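Local coordinates for HRDC domain-containing protein (PDB 3CYM) that is uncharacterised but probably binds nucleic acid and removes nucleotides from its 3' end as a ribonuclease D-like exonuclease, at residues Met219-Ile224 with Ala235-Leu240; Arg249-Ala254 with Gln307-Pro312; Ser374-Asp379 with Ser422-Ser427; Ile386-Gln391 with Arg409-Gln414. All coordinates share one frame; numbering follows the deposited sequence. Where two conformers were deposited one is given.

Contact 1: Met219-Ile224 with Ala235-Leu240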
loop_
_atom_site.group_PDB
_atom_site.type_symbol
_atom_site.label_atom_id
_atom_site.label_comp_id
_atom_site.label_asym_id
_atom_site.label_seq_id
_atom_site.Cartn_x
_atom_site.Cartn_y
_atom_site.Cartn_z
ATOM N N MET A 219 -4.054 16.825 6.970
ATOM C CA MET A 219 -4.816 17.524 5.941
ATOM C C MET A 219 -5.723 16.542 5.190
ATOM O O MET A 219 -6.552 16.943 4.367
ATOM C CB MET A 219 -3.849 18.234 4.987
ATOM C CG MET A 219 -4.402 19.462 4.294
ATOM S SD MET A 219 -4.896 20.786 5.405
ATOM C CE MET A 219 -5.459 21.992 4.205
ATOM N N HIS A 220 -5.578 15.258 5.512
ATOM C CA HIS A 220 -6.264 14.176 4.805
ATOM C C HIS A 220 -7.515 13.684 5.533
ATOM O O HIS A 220 -7.815 12.489 5.560
ATOM C CB HIS A 220 -5.279 13.045 4.501
ATOM C CG HIS A 220 -4.267 13.417 3.468
ATOM N ND1 HIS A 220 -4.338 12.971 2.167
ATOM C CD2 HIS A 220 -3.194 14.240 3.527
ATOM C CE1 HIS A 220 -3.333 13.481 1.475
ATOM N NE2 HIS A 220 -2.626 14.255 2.277
ATOM N N VAL A 221 -8.228 14.635 6.127
ATOM C CA VAL A 221 -9.537 14.411 6.716
ATOM C C VAL A 221 -10.537 14.650 5.588
ATOM O O VAL A 221 -10.434 15.649 4.886
ATOM C CB VAL A 221 -9.774 15.410 7.869
ATOM C CG1 VAL A 221 -11.211 15.379 8.346
ATOM C CG2 VAL A 221 -8.803 15.144 9.030
ATOM N N SER A 222 -11.473 13.724 5.390
ATOM C CA SER A 222 -12.465 13.885 4.330
ATOM C C SER A 222 -13.349 15.107 4.584
ATOM O O SER A 222 -13.670 15.434 5.735
ATOM C CB SER A 222 -13.297 12.611 4.126
ATOM O OG SER A 222 -13.785 12.101 5.349
ATOM N N HIS A 223 -13.696 15.789 3.488
ATOM C CA HIS A 223 -14.488 17.028 3.477
ATOM C C HIS A 223 -13.767 18.227 4.101
ATOM O O HIS A 223 -14.417 19.182 4.548
ATOM C CB HIS A 223 -15.879 16.831 4.096
ATOM C CG HIS A 223 -16.730 15.846 3.360
ATOM N ND1 HIS A 223 -17.730 16.229 2.492
ATOM C CD2 HIS A 223 -16.723 14.492 3.354
ATOM C CE1 HIS A 223 -18.305 15.154 1.985
ATOM N NE2 HIS A 223 -17.712 14.087 2.489
ATOM N N ILE A 224 -12.428 18.179 4.090
ATOM C CA ILE A 224 -11.564 19.233 4.659
ATOM C C ILE A 224 -11.682 20.543 3.881
ATOM O O ILE A 224 -11.500 21.636 4.435
ATOM C CB ILE A 224 -10.060 18.768 4.766
ATOM C CG1 ILE A 224 -9.211 19.739 5.590
ATOM C CG2 ILE A 224 -9.431 18.516 3.386
ATOM C CD1 ILE A 224 -9.739 19.975 6.960
ATOM N N ALA A 235 -6.911 24.774 12.446
ATOM C CA ALA A 235 -6.221 24.541 13.721
ATOM C C ALA A 235 -6.942 23.503 14.588
ATOM O O ALA A 235 -6.300 22.729 15.290
ATOM C CB ALA A 235 -6.066 25.832 14.482
ATOM N N ILE A 236 -8.272 23.495 14.523
ATOM C CA ILE A 236 -9.094 22.509 15.226
ATOM C C ILE A 236 -8.945 21.115 14.593
ATOM O O ILE A 236 -8.717 20.128 15.302
ATOM C CB ILE A 236 -10.591 22.979 15.317
ATOM C CG1 ILE A 236 -10.693 24.176 16.262
ATOM C CG2 ILE A 236 -11.500 21.862 15.806
ATOM C CD1 ILE A 236 -11.937 24.997 16.136
ATOM N N VAL A 237 -9.057 21.050 13.267
ATOM C CA VAL A 237 -8.812 19.818 12.512
ATOM C C VAL A 237 -7.413 19.249 12.803
ATOM O O VAL A 237 -7.278 18.066 13.105
ATOM C CB VAL A 237 -9.001 20.031 10.993
ATOM C CG1 VAL A 237 -8.552 18.804 10.215
ATOM C CG2 VAL A 237 -10.461 20.347 10.680
ATOM N N ARG A 238 -6.391 20.097 12.743
ATOM C CA ARG A 238 -5.028 19.702 13.085
ATOM C C ARG A 238 -4.925 19.097 14.479
ATOM O O ARG A 238 -4.342 18.027 14.643
ATOM C CB ARG A 238 -4.068 20.892 12.985
ATOM C CG ARG A 238 -2.609 20.498 13.119
ATOM C CD ARG A 238 -1.675 21.668 12.885
ATOM N NE ARG A 238 -1.975 22.813 13.748
ATOM C CZ ARG A 238 -1.229 23.915 13.819
ATOM N NH1 ARG A 238 -1.584 24.907 14.626
ATOM N NH2 ARG A 238 -0.124 24.026 13.088
ATOM N N ALA A 239 -5.501 19.783 15.467
ATOM C CA ALA A 239 -5.408 19.380 16.872
ATOM C C ALA A 239 -6.154 18.071 17.144
ATOM O O ALA A 239 -5.645 17.199 17.852
ATOM C CB ALA A 239 -5.923 20.494 17.772
ATOM N N LEU A 240 -7.349 17.940 16.565
ATOM C CA LEU A 240 -8.160 16.722 16.664
ATOM C C LEU A 240 -7.541 15.510 15.973
ATOM O O LEU A 240 -7.511 14.424 16.556
ATOM C CB LEU A 240 -9.569 16.960 16.119
ATOM C CG LEU A 240 -10.552 17.732 17.007
ATOM C CD1 LEU A 240 -11.788 17.993 16.202
ATOM C CD2 LEU A 240 -10.909 16.969 18.278
#
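Val-221 and Val-237 mark where the two backbones come nearest, with 8.0 Å between the CA of Val-221 and the CA of Val-237. Residues 235-240 are a stretch of a longer helix, whereas 219-224 curls into a type II beta turn running from Val-221 to Ile-224. His-223 carries the positive phi of that turn, 67°, and the closing bond from Ile-224 N to Val-221 O is weak at 3.3 Å. The turn brings Val-221 and Ile-224 round so that both meet the same helix residue. Val-221 comes at Val-237 tip to tip, its CG2 lying 3.9 Å from CG1 of Val-237. Ile-224 arrives obliquely and with its end only: CD1 sits 3.7 Å from Val-237 CG1 and 3.8 Å from Val-237 CG2, so that it rests over the fork of the valine. Its CG1 stands opposite the backbone N (chi1 -169°), and a bend at chi2 of 56° then brings CD1 up to the helix. The contact is wholly apolar, and Val-221 and Val-237 are both buried. Val-221 and Ile-224 also touch Ile-265 of helix 261-270, and Val-221 reaches Trp-241 one turn further along helix 231-250. The turn thus packs against two helices at once, a loop laid over the helical bundle of an HRDC domain.

Contact 2: Arg249-Ala254 with Gln307-Pro312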
loop_
_atom_site.group_PDB
_atom_site.type_symbol
_atom_site.label_atom_id
_atom_site.label_comp_id
_atom_site.label_asym_id
_atom_site.label_seq_id
_atom_site.Cartn_x
_atom_site.Cartn_y
_atom_site.Cartn_z
ATOM N N ARG A 249 -2.842 4.932 18.061
ATOM C CA ARG A 249 -1.585 4.183 18.110
ATOM C C ARG A 249 -1.404 3.519 19.474
ATOM O O ARG A 249 -0.988 2.364 19.560
ATOM C CB ARG A 249 -0.404 5.115 17.816
ATOM C CG ARG A 249 0.956 4.418 17.742
ATOM C CD ARG A 249 2.122 5.402 17.686
ATOM N NE ARG A 249 2.233 6.071 16.390
ATOM C CZ ARG A 249 1.821 7.313 16.134
ATOM N NH1 ARG A 249 1.973 7.821 14.917
ATOM N NH2 ARG A 249 1.260 8.051 17.086
ATOM N N GLU A 250 -1.723 4.268 20.527
ATOM C CA GLU A 250 -1.603 3.804 21.906
ATOM C C GLU A 250 -2.544 2.634 22.172
ATOM O O GLU A 250 -2.152 1.653 22.813
ATOM C CB GLU A 250 -1.900 4.959 22.865
ATOM C CG GLU A 250 -1.989 4.578 24.334
ATOM C CD GLU A 250 -2.404 5.736 25.222
ATOM O OE1 GLU A 250 -2.762 6.812 24.688
ATOM O OE2 GLU A 250 -2.367 5.565 26.463
ATOM N N TYR A 251 -3.774 2.742 21.667
ATOM C CA TYR A 251 -4.800 1.724 21.887
ATOM C C TYR A 251 -4.924 0.698 20.760
ATOM O O TYR A 251 -5.772 -0.194 20.832
ATOM C CB TYR A 251 -6.149 2.384 22.166
ATOM C CG TYR A 251 -6.235 2.960 23.553
ATOM C CD1 TYR A 251 -6.624 2.167 24.626
ATOM C CD2 TYR A 251 -5.909 4.285 23.802
ATOM C CE1 TYR A 251 -6.698 2.682 25.907
ATOM C CE2 TYR A 251 -5.980 4.812 25.085
ATOM C CZ TYR A 251 -6.377 4.002 26.129
ATOM O OH TYR A 251 -6.453 4.506 27.404
ATOM N N ASP A 252 -4.078 0.845 19.736
ATOM C CA ASP A 252 -3.968 -0.084 18.598
ATOM C C ASP A 252 -5.314 -0.302 17.893
ATOM O O ASP A 252 -5.868 -1.402 17.892
ATOM C CB ASP A 252 -3.318 -1.404 19.039
ATOM C CG ASP A 252 -2.895 -2.270 17.874
ATOM O OD1 ASP A 252 -2.846 -1.770 16.726
ATOM O OD2 ASP A 252 -2.608 -3.460 18.117
ATOM N N ILE A 253 -5.831 0.769 17.304
ATOM C CA ILE A 253 -7.144 0.760 16.671
ATOM C C ILE A 253 -7.138 1.779 15.533
ATOM O O ILE A 253 -6.440 2.792 15.618
ATOM C CB ILE A 253 -8.281 1.031 17.731
ATOM C CG1 ILE A 253 -9.684 0.881 17.119
ATOM C CG2 ILE A 253 -8.061 2.363 18.456
ATOM C CD1 ILE A 253 -10.816 1.037 18.113
ATOM N N ALA A 254 -7.878 1.488 14.459
ATOM C CA ALA A 254 -8.033 2.412 13.332
ATOM C C ALA A 254 -8.566 3.754 13.829
ATOM O O ALA A 254 -9.595 3.786 14.497
ATOM C CB ALA A 254 -8.969 1.825 12.297
ATOM N N GLN A 307 -13.311 1.700 22.113
ATOM C CA GLN A 307 -13.979 2.945 21.741
ATOM C C GLN A 307 -14.538 3.666 22.969
ATOM O O GLN A 307 -14.374 4.875 23.093
ATOM C CB GLN A 307 -15.090 2.690 20.734
ATOM C CG GLN A 307 -14.619 2.268 19.374
ATOM C CD GLN A 307 -15.777 1.921 18.476
ATOM O OE1 GLN A 307 -16.464 0.924 18.692
ATOM N NE2 GLN A 307 -16.005 2.743 17.460
ATOM N N ARG A 308 -15.158 2.904 23.877
ATOM C CA ARG A 308 -15.739 3.410 25.128
ATOM C C ARG A 308 -14.681 3.961 26.079
ATOM O O ARG A 308 -14.991 4.721 26.991
ATOM C CB ARG A 308 -16.497 2.296 25.870
ATOM C CG ARG A 308 -17.718 1.707 25.170
ATOM C CD ARG A 308 -18.436 0.728 26.095
ATOM N NE ARG A 308 -18.715 -0.557 25.448
ATOM C CZ ARG A 308 -18.191 -1.720 25.830
ATOM N NH1 ARG A 308 -17.370 -1.780 26.875
ATOM N NH2 ARG A 308 -18.498 -2.832 25.177
ATOM N N LYS A 309 -13.430 3.537 25.889
ATOM C CA LYS A 309 -12.323 3.932 26.773
ATOM C C LYS A 309 -11.914 5.385 26.522
ATOM O O LYS A 309 -11.327 6.040 27.377
ATOM C CB LYS A 309 -11.120 3.016 26.550
ATOM C CG LYS A 309 -10.419 2.562 27.810
ATOM C CD LYS A 309 -10.720 1.091 28.111
ATOM C CE LYS A 309 -9.773 0.167 27.346
ATOM N NZ LYS A 309 -10.143 -1.278 27.495
ATOM N N ILE A 310 -12.218 5.875 25.328
ATOM C CA ILE A 310 -11.975 7.263 24.980
ATOM C C ILE A 310 -13.295 8.027 25.082
ATOM O O ILE A 310 -14.274 7.696 24.414
ATOM C CB ILE A 310 -11.279 7.360 23.603
ATOM C CG1 ILE A 310 -9.816 6.962 23.766
ATOM C CG2 ILE A 310 -11.330 8.760 23.055
ATOM C CD1 ILE A 310 -9.397 5.807 22.919
ATOM N N LYS A 311 -13.311 9.024 25.964
ATOM C CA LYS A 311 -14.517 9.775 26.298
ATOM C C LYS A 311 -14.599 11.065 25.490
ATOM O O LYS A 311 -13.558 11.605 25.091
ATOM C CB LYS A 311 -14.532 10.116 27.795
ATOM C CG LYS A 311 -14.354 8.934 28.728
ATOM C CD LYS A 311 -15.478 7.921 28.628
ATOM C CE LYS A 311 -15.271 6.795 29.626
ATOM N NZ LYS A 311 -16.243 5.694 29.410
ATOM N N PRO A 312 -15.834 11.555 25.226
ATOM C CA PRO A 312 -16.078 12.873 24.639
ATOM C C PRO A 312 -15.268 14.018 25.252
ATOM O O PRO A 312 -14.768 14.867 24.505
ATOM C CB PRO A 312 -17.570 13.079 24.894
ATOM C CG PRO A 312 -18.120 11.726 24.781
ATOM C CD PRO A 312 -17.105 10.825 25.414
#
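In the HRDC domain, the end of helix 231-250 and the residues after it, with Tyr-251 and Ile-253, pack against Gln-307, Lys-309 and Ile-310 in the link between helices 304-307 and 312-323. Asp-252, with a positive phi of 55°, breaks the helical path between the two hydrophobic residues. Ile-310 lies over one face of the Tyr-251 ring, toward one side of it: its CD1 is 3.9 Å from CD2 and 4.2 Å from CE2 of the tyrosine. The two side chains run antiparallel alongside one another. Further round the ring, on the same side of its plane, CE1 of Tyr-251 meets Lys-309 CG obliquely at 4.2 Å. Ile-253 is stretched out (chi1 -174°, chi2 176°) and crosses Gln-307 at about a right angle, with 4.2 Å from its CD1 to Gln-307 CG. The glutamine amide is held elsewhere, NE2 by the carbonyls of Leu-257 and Val-288 and OE1 by Arg-287. Ile-253 and Ile-310 both continue onto Leu-258 of helix 255-258, and Tyr-251 and Ile-253 also touch Ile-306. Asp-252, in a salt bridge with Arg-52, and Ala-254, in a backbone hydrogen bond with Phe-51, tie this turn to the loop between strands 40-47 and 57-65.

Contact 3: Ser374-Asp379 with Ser422-Ser427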
loop_
_atom_site.group_PDB
_atom_site.type_symbol
_atom_site.label_atom_id
_atom_site.label_comp_id
_atom_site.label_asym_id
_atom_site.label_seq_id
_atom_site.Cartn_x
_atom_site.Cartn_y
_atom_site.Cartn_z
ATOM N N SER A 374 2.630 7.674 -25.584
ATOM C CA SER A 374 1.525 6.774 -25.976
ATOM C C SER A 374 1.848 5.940 -27.212
ATOM O O SER A 374 1.491 4.762 -27.287
ATOM C CB SER A 374 0.223 7.546 -26.216
ATOM O OG SER A 374 -0.250 8.136 -25.019
ATOM N N GLN A 375 2.526 6.553 -28.176
ATOM C CA GLN A 375 2.938 5.844 -29.376
ATOM C C GLN A 375 3.907 4.702 -29.037
ATOM O O GLN A 375 3.785 3.602 -29.583
ATOM C CB GLN A 375 3.533 6.811 -30.401
ATOM C CG GLN A 375 3.713 6.208 -31.792
ATOM C CD GLN A 375 2.433 5.600 -32.337
ATOM O OE1 GLN A 375 1.470 6.311 -32.607
ATOM N NE2 GLN A 375 2.420 4.277 -32.499
ATOM N N ILE A 376 4.833 4.957 -28.111
ATOM C CA ILE A 376 5.804 3.945 -27.664
ATOM C C ILE A 376 5.104 2.813 -26.897
ATOM O O ILE A 376 5.429 1.637 -27.071
ATOM C CB ILE A 376 6.945 4.584 -26.821
ATOM C CG1 ILE A 376 7.768 5.555 -27.690
ATOM C CG2 ILE A 376 7.838 3.505 -26.221
ATOM C CD1 ILE A 376 8.814 6.389 -26.958
ATOM N N ALA A 377 4.127 3.194 -26.074
ATOM C CA ALA A 377 3.267 2.274 -25.350
ATOM C C ALA A 377 2.602 1.263 -26.283
ATOM O O ALA A 377 2.656 0.069 -26.022
ATOM C CB ALA A 377 2.222 3.045 -24.582
ATOM N N GLU A 378 1.992 1.759 -27.365
ATOM C CA GLU A 378 1.418 0.931 -28.428
ATOM C C GLU A 378 2.425 0.008 -29.099
ATOM O O GLU A 378 2.215 -1.198 -29.149
ATOM C CB GLU A 378 0.803 1.816 -29.512
ATOM C CG GLU A 378 -0.693 1.935 -29.467
ATOM C CD GLU A 378 -1.266 2.303 -30.823
ATOM O OE1 GLU A 378 -2.257 1.665 -31.237
ATOM O OE2 GLU A 378 -0.717 3.219 -31.483
ATOM N N ASP A 379 3.518 0.584 -29.603
ATOM C CA ASP A 379 4.524 -0.158 -30.365
ATOM C C ASP A 379 5.244 -1.245 -29.566
ATOM O O ASP A 379 5.757 -2.202 -30.144
ATOM C CB ASP A 379 5.552 0.797 -30.974
ATOM C CG ASP A 379 4.929 1.809 -31.933
ATOM O OD1 ASP A 379 5.580 2.841 -32.202
ATOM O OD2 ASP A 379 3.791 1.586 -32.409
ATOM N N SER A 422 16.156 5.081 -21.819
ATOM C CA SER A 422 16.629 4.597 -23.115
ATOM C C SER A 422 15.530 4.410 -24.160
ATOM O O SER A 422 15.754 4.649 -25.340
ATOM C CB SER A 422 17.379 3.287 -22.934
ATOM O OG SER A 422 18.535 3.492 -22.144
ATOM N N LEU A 423 14.348 3.987 -23.717
ATOM C CA LEU A 423 13.203 3.795 -24.602
ATOM C C LEU A 423 12.529 5.110 -24.985
ATOM O O LEU A 423 12.028 5.261 -26.091
ATOM C CB LEU A 423 12.184 2.859 -23.947
ATOM C CG LEU A 423 11.011 2.324 -24.767
ATOM C CD1 LEU A 423 11.483 1.487 -25.962
ATOM C CD2 LEU A 423 10.077 1.530 -23.876
ATOM N N VAL A 424 12.545 6.075 -24.079
ATOM C CA VAL A 424 11.626 7.200 -24.184
ATOM C C VAL A 424 12.292 8.539 -24.522
ATOM O O VAL A 424 11.766 9.290 -25.339
ATOM C CB VAL A 424 10.706 7.245 -22.902
ATOM C CG1 VAL A 424 10.537 8.634 -22.300
ATOM C CG2 VAL A 424 9.374 6.550 -23.164
ATOM N N ALA A 425 13.450 8.807 -23.923
ATOM C CA ALA A 425 13.986 10.170 -23.820
ATOM C C ALA A 425 14.225 10.912 -25.134
ATOM O O ALA A 425 13.938 12.104 -25.229
ATOM C CB ALA A 425 15.236 10.179 -22.975
ATOM N N GLU A 426 14.718 10.205 -26.147
ATOM C CA GLU A 426 15.017 10.830 -27.439
ATOM C C GLU A 426 13.746 11.243 -28.167
ATOM O O GLU A 426 13.669 12.357 -28.707
ATOM C CB GLU A 426 15.864 9.912 -28.333
ATOM C CG GLU A 426 16.486 10.645 -29.519
ATOM C CD GLU A 426 17.249 9.745 -30.469
ATOM O OE1 GLU A 426 17.616 10.203 -31.567
ATOM O OE2 GLU A 426 17.481 8.575 -30.127
ATOM N N SER A 427 12.757 10.351 -28.172
ATOM C CA SER A 427 11.478 10.643 -28.809
ATOM C C SER A 427 10.758 11.773 -28.081
ATOM O O SER A 427 10.074 12.568 -28.708
ATOM C CB SER A 427 10.598 9.394 -28.886
ATOM O OG SER A 427 11.015 8.547 -29.942
#
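Ile-376 meets the peptide group of Leu-423 through its CD1, which lies 3.5 Å from Leu-423 O. The other flat groups are the amide of Gln-375 and the carboxylate of Asp-379, one turn apart on helix 360-380. NE2 of Gln-375 donates to OD2 of Asp-379 at 3.0 Å; the acceptor lies in the amide plane, but the donor comes from above the carboxylate plane, 36° out of it. A second, weak bond from the same NE2 goes to OD1 of Asp-379.

Between the helices the load falls on Ile-376. Its CG2, opposite the backbone N, sits against the branch point of Leu-423, with CG2 of Ile-376 3.7 Å from CG and 3.8 Å from CD2 of the leucine. The other arm is extended (chi2 173°) and carries CD1 to Val-424 CG2, 3.8 Å away, and to CB of Ser-427, at 4.0 Å. An alanine here would lose both arms and would probably leave Leu-423 and Val-424 without their partner on helix 360-380, opening a gap between the helices. Helix 418-433 is kinked at this point, where the N atoms of Glu-426 and Ser-427 make no bond to the turn before. The short helical segments run roughly antiparallel at 141°, their axes 10.7 Å apart at closest approach. Val-424 also touches Val-387 and Leu-411, while Ala-377 touches Val-384 and Val-387, so helices 384-387 and 407-414 pack against this pair.

Contact 4: Ile386-Gln391 with Arg409-Gln414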
loop_
_atom_site.group_PDB
_atom_site.type_symbol
_atom_site.label_atom_id
_atom_site.label_comp_id
_atom_site.label_asym_id
_atom_site.label_seq_id
_atom_site.Cartn_x
_atom_site.Cartn_y
_atom_site.Cartn_z
ATOM N N ILE A 386 3.101 2.543 -17.285
ATOM C CA ILE A 386 4.211 1.630 -16.954
ATOM C C ILE A 386 5.496 1.989 -17.733
ATOM O O ILE A 386 6.602 1.911 -17.183
ATOM C CB ILE A 386 3.772 0.137 -17.148
ATOM C CG1 ILE A 386 2.743 -0.254 -16.082
ATOM C CG2 ILE A 386 4.947 -0.852 -17.114
ATOM C CD1 ILE A 386 3.286 -0.309 -14.624
ATOM N N VAL A 387 5.331 2.401 -18.996
ATOM C CA VAL A 387 6.431 2.883 -19.858
ATOM C C VAL A 387 7.287 3.944 -19.145
ATOM O O VAL A 387 8.518 3.867 -19.147
ATOM C CB VAL A 387 5.884 3.444 -21.212
ATOM C CG1 VAL A 387 6.984 4.080 -22.027
ATOM C CG2 VAL A 387 5.241 2.344 -22.025
ATOM N N ILE A 388 6.612 4.919 -18.536
ATOM C CA ILE A 388 7.218 5.899 -17.635
ATOM C C ILE A 388 6.101 6.506 -16.790
ATOM O O ILE A 388 4.964 6.614 -17.264
ATOM C CB ILE A 388 8.035 6.994 -18.397
ATOM C CG1 ILE A 388 8.812 7.888 -17.414
ATOM C CG2 ILE A 388 7.148 7.780 -19.376
ATOM C CD1 ILE A 388 10.031 8.520 -17.996
ATOM N N LYS A 389 6.420 6.867 -15.542
ATOM C CA LYS A 389 5.458 7.494 -14.630
ATOM C C LYS A 389 4.974 8.831 -15.170
ATOM O O LYS A 389 5.782 9.734 -15.387
ATOM C CB LYS A 389 6.044 7.681 -13.231
ATOM C CG LYS A 389 5.006 8.102 -12.195
ATOM C CD LYS A 389 5.598 8.185 -10.805
ATOM C CE LYS A 389 4.630 8.827 -9.833
ATOM N NZ LYS A 389 5.336 9.203 -8.569
ATOM N N PRO A 390 3.647 8.952 -15.384
ATOM C CA PRO A 390 3.004 10.131 -15.942
ATOM C C PRO A 390 3.444 11.447 -15.310
ATOM O O PRO A 390 3.594 12.434 -16.028
ATOM C CB PRO A 390 1.531 9.861 -15.677
ATOM C CG PRO A 390 1.434 8.386 -15.838
ATOM C CD PRO A 390 2.652 7.895 -15.114
ATOM N N GLN A 391 3.676 11.446 -13.996
ATOM C CA GLN A 391 4.120 12.648 -13.271
ATOM C C GLN A 391 5.504 13.163 -13.702
ATOM O O GLN A 391 5.760 14.378 -13.664
ATOM C CB GLN A 391 4.064 12.424 -11.749
ATOM C CG GLN A 391 4.205 13.690 -10.885
ATOM C CD GLN A 391 3.092 14.722 -11.114
ATOM O OE1 GLN A 391 1.946 14.372 -11.380
ATOM N NE2 GLN A 391 3.435 15.993 -10.996
ATOM N N ARG A 409 18.636 13.156 -18.743
ATOM C CA ARG A 409 19.129 13.415 -17.384
ATOM C C ARG A 409 18.011 13.792 -16.406
ATOM O O ARG A 409 17.955 13.249 -15.298
ATOM C CB ARG A 409 20.251 14.470 -17.384
ATOM C CG ARG A 409 20.788 14.854 -15.991
ATOM C CD ARG A 409 21.931 15.874 -16.052
ATOM N NE ARG A 409 21.610 17.038 -16.884
ATOM C CZ ARG A 409 22.340 18.151 -16.953
ATOM N NH1 ARG A 409 23.448 18.285 -16.231
ATOM N NH2 ARG A 409 21.956 19.144 -17.746
ATOM N N PHE A 410 17.127 14.707 -16.821
ATOM C CA PHE A 410 15.989 15.139 -15.998
ATOM C C PHE A 410 15.122 13.962 -15.590
ATOM O O PHE A 410 14.712 13.870 -14.436
ATOM C CB PHE A 410 15.117 16.176 -16.726
ATOM C CG PHE A 410 14.030 16.782 -15.862
ATOM C CD1 PHE A 410 14.274 17.942 -15.132
ATOM C CD2 PHE A 410 12.764 16.196 -15.780
ATOM C CE1 PHE A 410 13.283 18.501 -14.330
ATOM C CE2 PHE A 410 11.773 16.748 -14.977
ATOM C CZ PHE A 410 12.027 17.905 -14.258
ATOM N N LEU A 411 14.843 13.078 -16.548
ATOM C CA LEU A 411 13.990 11.910 -16.320
ATOM C C LEU A 411 14.627 10.925 -15.365
ATOM O O LEU A 411 13.945 10.340 -14.524
ATOM C CB LEU A 411 13.660 11.227 -17.648
ATOM C CG LEU A 411 12.286 11.439 -18.291
ATOM C CD1 LEU A 411 11.659 12.804 -18.031
ATOM C CD2 LEU A 411 12.412 11.145 -19.770
ATOM N N SER A 412 15.939 10.760 -15.501
ATOM C CA SER A 412 16.739 9.916 -14.621
ATOM C C SER A 412 16.723 10.462 -13.187
ATOM O O SER A 412 16.397 9.732 -12.244
ATOM C CB SER A 412 18.171 9.822 -15.158
ATOM O OG SER A 412 18.671 8.505 -15.052
ATOM N N GLU A 413 17.031 11.750 -13.037
ATOM C CA GLU A 413 16.983 12.441 -11.737
ATOM C C GLU A 413 15.588 12.457 -11.080
ATOM O O GLU A 413 15.477 12.627 -9.864
ATOM C CB GLU A 413 17.562 13.861 -11.855
ATOM C CG GLU A 413 19.088 13.916 -11.673
ATOM C CD GLU A 413 19.744 15.179 -12.236
ATOM O OE1 GLU A 413 20.994 15.204 -12.319
ATOM O OE2 GLU A 413 19.026 16.139 -12.599
ATOM N N GLN A 414 14.539 12.273 -11.886
ATOM C CA GLN A 414 13.167 12.134 -11.386
ATOM C C GLN A 414 12.936 10.778 -10.721
ATOM O O GLN A 414 12.089 10.644 -9.830
ATOM C CB GLN A 414 12.145 12.337 -12.516
ATOM C CG GLN A 414 11.912 13.786 -12.909
ATOM C CD GLN A 414 11.052 14.541 -11.914
ATOM O OE1 GLN A 414 9.852 14.312 -11.820
ATOM N NE2 GLN A 414 11.665 15.451 -11.171
#
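NE2 of Gln-391, which has Gln-414 across from it, is gripped twice, donating to OD1 of Asn-395 and to the carbonyl O of Ala-348, while OE1 of Gln-391 accepts from Arg-394. OE1 of Gln-414 in turn accepts from ND2 of Asn-395, so the asparagine bridges the two glutamines with a different end of its amide for each, which probably limits how both amides can turn. Across the contact itself the nearest atoms of this pair are Gln-391 O and Gln-414 OE1, 4.5 Å apart and both oxygens.

The apolar half of the contact lies one helical turn back from Gln-414, where Ile-388 runs into Leu-411. Ile-388 is the first residue to leave the helical path after helix 384-387, and its backbone is extended. It leaves that backbone toward helix 407-414, with CG1 opposite the backbone N (chi1 -172°). The two side chains cross at about a right angle, with CD1 of Ile-388 3.7 Å from Leu-411 CG and 4.0 Å from its CD2, so it meets the leucine at its branch point. Torsions away from the staggered values, chi1 -102° and chi2 32°, bring the end of Leu-411 nearer to Ile-388. Both residues are buried: Ile-388 also touches Leu-393 and Ala-416, and Leu-411 is backed by Leu-396 and Val-424. Here a short connection between two helices is closed over by a third, as in the compact helical bundles of the HRDC-like class, to which this C-terminal domain belongs.

In the fold
The four contacts fall into two groups. Contacts 1 and 2 share helix 231-250, the first against its N-terminal half and the second at its C-terminal end; their centres are 18 Å apart and their nearest atoms about 8 Å. Contacts 3 and 4 lie in the C-terminal domain, centres 12 Å apart, and touch directly: Val-424 CG2 is 3.6 Å from Val-387 CG1. Residues 386-391 and 409-414 both fall between the two segments of contact 3 in the chain. Contact 2 lies across the chain's centre from contacts 3 and 4, 51 Å and 42 Å away between centres. The sodium site of Asp-44, Glu-46 and Asp-172 belongs to the exonuclease domain and uses none of these segments.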